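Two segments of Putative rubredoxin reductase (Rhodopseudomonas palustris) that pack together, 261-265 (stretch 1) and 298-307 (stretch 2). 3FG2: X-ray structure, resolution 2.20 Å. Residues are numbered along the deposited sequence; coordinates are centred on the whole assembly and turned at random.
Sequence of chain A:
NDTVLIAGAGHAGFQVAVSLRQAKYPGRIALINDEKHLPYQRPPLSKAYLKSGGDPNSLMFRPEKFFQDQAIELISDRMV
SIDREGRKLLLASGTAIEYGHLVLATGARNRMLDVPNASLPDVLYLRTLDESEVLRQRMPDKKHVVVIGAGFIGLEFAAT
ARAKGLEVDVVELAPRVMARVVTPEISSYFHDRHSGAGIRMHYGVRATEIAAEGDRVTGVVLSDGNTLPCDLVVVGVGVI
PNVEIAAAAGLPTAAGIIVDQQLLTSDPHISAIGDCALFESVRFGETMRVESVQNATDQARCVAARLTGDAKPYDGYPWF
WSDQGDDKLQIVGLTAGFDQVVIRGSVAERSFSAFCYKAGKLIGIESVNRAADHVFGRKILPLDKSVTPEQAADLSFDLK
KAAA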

# COMPACT_ATOMS: atom_id res chain seq x y z
N GLN A 261 2.19 6.97 20.18
CA GLN A 261 3.55 6.71 19.73
C GLN A 261 3.94 5.24 19.76
O GLN A 261 4.77 4.79 18.98
N GLN A 262 3.33 4.48 20.66
CA GLN A 262 3.66 3.07 20.78
C GLN A 262 2.67 2.17 20.07
O GLN A 262 2.67 0.95 20.28
N LEU A 263 1.84 2.77 19.22
CA LEU A 263 0.85 2.05 18.43
C LEU A 263 -0.21 1.38 19.30
O LEU A 263 -0.74 0.32 18.96
N LEU A 264 -0.53 2.02 20.42
CA LEU A 264 -1.54 1.53 21.35
C LEU A 264 -2.79 2.38 21.25
O LEU A 264 -2.71 3.61 21.15
N THR A 265 -3.95 1.73 21.27
CA THR A 265 -5.22 2.45 21.22
C THR A 265 -5.47 3.00 22.62
O THR A 265 -4.61 2.89 23.50
N ASP A 298 7.78 -2.45 9.84
CA ASP A 298 8.41 -1.78 10.96
C ASP A 298 7.45 -1.60 12.13
O ASP A 298 7.84 -1.72 13.29
N GLN A 299 6.19 -1.33 11.83
CA GLN A 299 5.22 -1.16 12.90
C GLN A 299 5.04 -2.49 13.63
O GLN A 299 4.93 -2.52 14.86
N ALA A 300 5.04 -3.59 12.88
CA ALA A 300 4.89 -4.91 13.48
C ALA A 300 6.06 -5.16 14.42
O ALA A 300 5.88 -5.63 15.55
N ARG A 301 7.27 -4.84 13.97
CA ARG A 301 8.46 -5.02 14.80
C ARG A 301 8.35 -4.21 16.09
O ARG A 301 8.67 -4.70 17.18
N CYS A 302 7.89 -2.97 15.97
CA CYS A 302 7.73 -2.09 17.11
C CYS A 302 6.82 -2.67 18.19
O CYS A 302 7.12 -2.58 19.39
N VAL A 303 5.70 -3.25 17.76
CA VAL A 303 4.75 -3.86 18.68
C VAL A 303 5.33 -5.14 19.29
O VAL A 303 5.24 -5.35 20.49
N ALA A 304 5.93 -5.98 18.45
CA ALA A 304 6.53 -7.22 18.92
C ALA A 304 7.57 -6.90 19.97
O ALA A 304 7.69 -7.60 20.98
N ALA A 305 8.34 -5.84 19.74
CA ALA A 305 9.38 -5.43 20.67
C ALA A 305 8.78 -4.98 21.99
O ALA A 305 9.33 -5.23 23.06
N ARG A 306 7.63 -4.31 21.91
CA ARG A 306 6.96 -3.81 23.11
C ARG A 306 6.39 -4.96 23.94
O ARG A 306 6.69 -5.09 25.12
N LEU A 307 5.57 -5.79 23.31
CA LEU A 307 4.94 -6.91 23.99
C LEU A 307 5.94 -7.89 24.58
O LEU A 307 5.54 -8.88 25.20

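Which residues at the start of stretch 2 meet stretch 1? Asp 298 does not: its CA-to-CB bond points sideways, its end leads off, and it stays well clear. Gln 299 is the first to make contact. Its CA-to-CB bond points sideways, and chi1 at -94° lies between the usual wells, with chi2 t. This carries the aliphatic part of the side chain against Leu 263. CG of Gln 299 makes the closest approach to Leu 263 CD1, at 3.6 Å; OE1 is hydrogen-bonded elsewhere in the structure.

What does the helix offer one turn further on? Ala 300 points away and Arg 301 is out of reach, as expected for residues on other sides of a helix whose backbone runs in regular i to i+4 hydrogen bonds, such as Cys 302 N to Asp 298 O at 3.0 Å. Cys 302, chi1 t, points toward stretch 1, and its CB packs 4.0 Å from CD1 of Leu 263. Val 303, also chi1 t, leaves its CA-to-CB bond sideways, yet its CG2 also comes within 4.0 Å of Leu 263 CD1.

Why does one leucine side chain meet three helix residues? Leu 263 points toward stretch 2, and its m, t rotamer sets CD1 among Gln 299, Cys 302 and Val 303, spacings of three and four residues that bring side chains onto a common side of the helix. The closest pair of CA atoms is also here, Leu 263 CA and Val 303 CA, 7.1 Å apart. The leucine is buried, and more of its surface is covered by the other stretch than for any other residue of stretch 1.

How does the contact finish at the end of the helix? Ala 304 and Ala 305 are out of reach, but Arg 306 points toward stretch 1 and extends through chi1 t and chi2 t before turning at chi3 p. Its NH1 donates a hydrogen bond to the backbone O of Gln 262 at 2.6 Å; the distance is short, but an N-H...O angle of 119° makes the bond weak. Gln 262, chi1 m and chi2 t, also brings OE1 to 3.7 Å from CD of Arg 306. Leu 264, with rotamer m, t, starts sideways, but its end comes nearer and places CD2 over one face of the guanidinium, 3.0 Å from NH2 of Arg 306. The carbonyl of Gln 262 instead lies at the edge, near the guanidinium plane, in which the N-H groups lie. Leu 307 follows without touching stretch 1.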

# COMPACT_ATOMS: atom_id res chain seq x y z
CB GLN A 261 4.55 7.49 20.58
CG GLN A 261 4.44 8.99 20.46
CD GLN A 261 5.35 9.73 21.42
OE1 GLN A 261 5.39 10.96 21.43
NE2 GLN A 261 6.09 8.98 22.24
CB GLN A 262 3.79 2.69 22.25
CG GLN A 262 5.12 3.13 22.86
CD GLN A 262 5.13 3.04 24.37
OE1 GLN A 262 4.62 2.08 24.95
NE2 GLN A 262 5.74 4.03 25.02
CB LEU A 263 1.56 1.02 17.53
CG LEU A 263 2.77 1.63 16.81
CD1 LEU A 263 3.48 0.59 15.96
CD2 LEU A 263 2.30 2.79 15.96
CB LEU A 264 -1.02 1.60 22.79
CG LEU A 264 -0.09 0.48 23.27
CD1 LEU A 264 0.61 0.89 24.56
CD2 LEU A 264 -0.91 -0.79 23.46
CB THR A 265 -6.39 1.53 20.88
OG1 THR A 265 -6.56 0.57 21.93
CG2 THR A 265 -6.14 0.81 19.55
CB ASP A 298 8.96 -0.41 10.55
CG ASP A 298 10.05 -0.51 9.50
OD1 ASP A 298 10.73 -1.56 9.41
OD2 ASP A 298 10.22 0.48 8.76
CB GLN A 299 3.89 -0.66 12.34
CG GLN A 299 3.77 0.86 12.39
CD GLN A 299 2.39 1.34 11.99
OE1 GLN A 299 1.39 0.68 12.27
NE2 GLN A 299 2.34 2.50 11.35
CB ALA A 300 4.85 -5.97 12.40
CB ARG A 301 9.72 -4.60 14.02
CG ARG A 301 10.19 -5.61 12.98
CD ARG A 301 11.35 -5.04 12.15
NE ARG A 301 12.15 -6.08 11.51
CZ ARG A 301 11.70 -6.92 10.58
NH1 ARG A 301 10.45 -6.84 10.16
NH2 ARG A 301 12.51 -7.84 10.07
CB CYS A 302 7.18 -0.74 16.66
SG CYS A 302 6.95 0.42 18.01
CB VAL A 303 3.42 -4.20 17.96
CG1 VAL A 303 2.56 -5.12 18.84
CG2 VAL A 303 2.68 -2.92 17.66
CB ALA A 304 7.16 -7.96 17.76
CB ALA A 305 10.22 -4.32 20.07
CB ARG A 306 5.83 -2.86 22.73
CG ARG A 306 5.32 -2.00 23.88
CD ARG A 306 4.07 -1.24 23.46
NE ARG A 306 2.93 -2.14 23.40
CZ ARG A 306 1.99 -2.11 22.47
NH1 ARG A 306 2.05 -1.23 21.49
NH2 ARG A 306 0.99 -2.98 22.53
CB LEU A 307 3.99 -7.64 23.04
CG LEU A 307 2.87 -6.80 22.43
CD1 LEU A 307 2.03 -7.67 21.50
CD2 LEU A 307 2.01 -6.22 23.54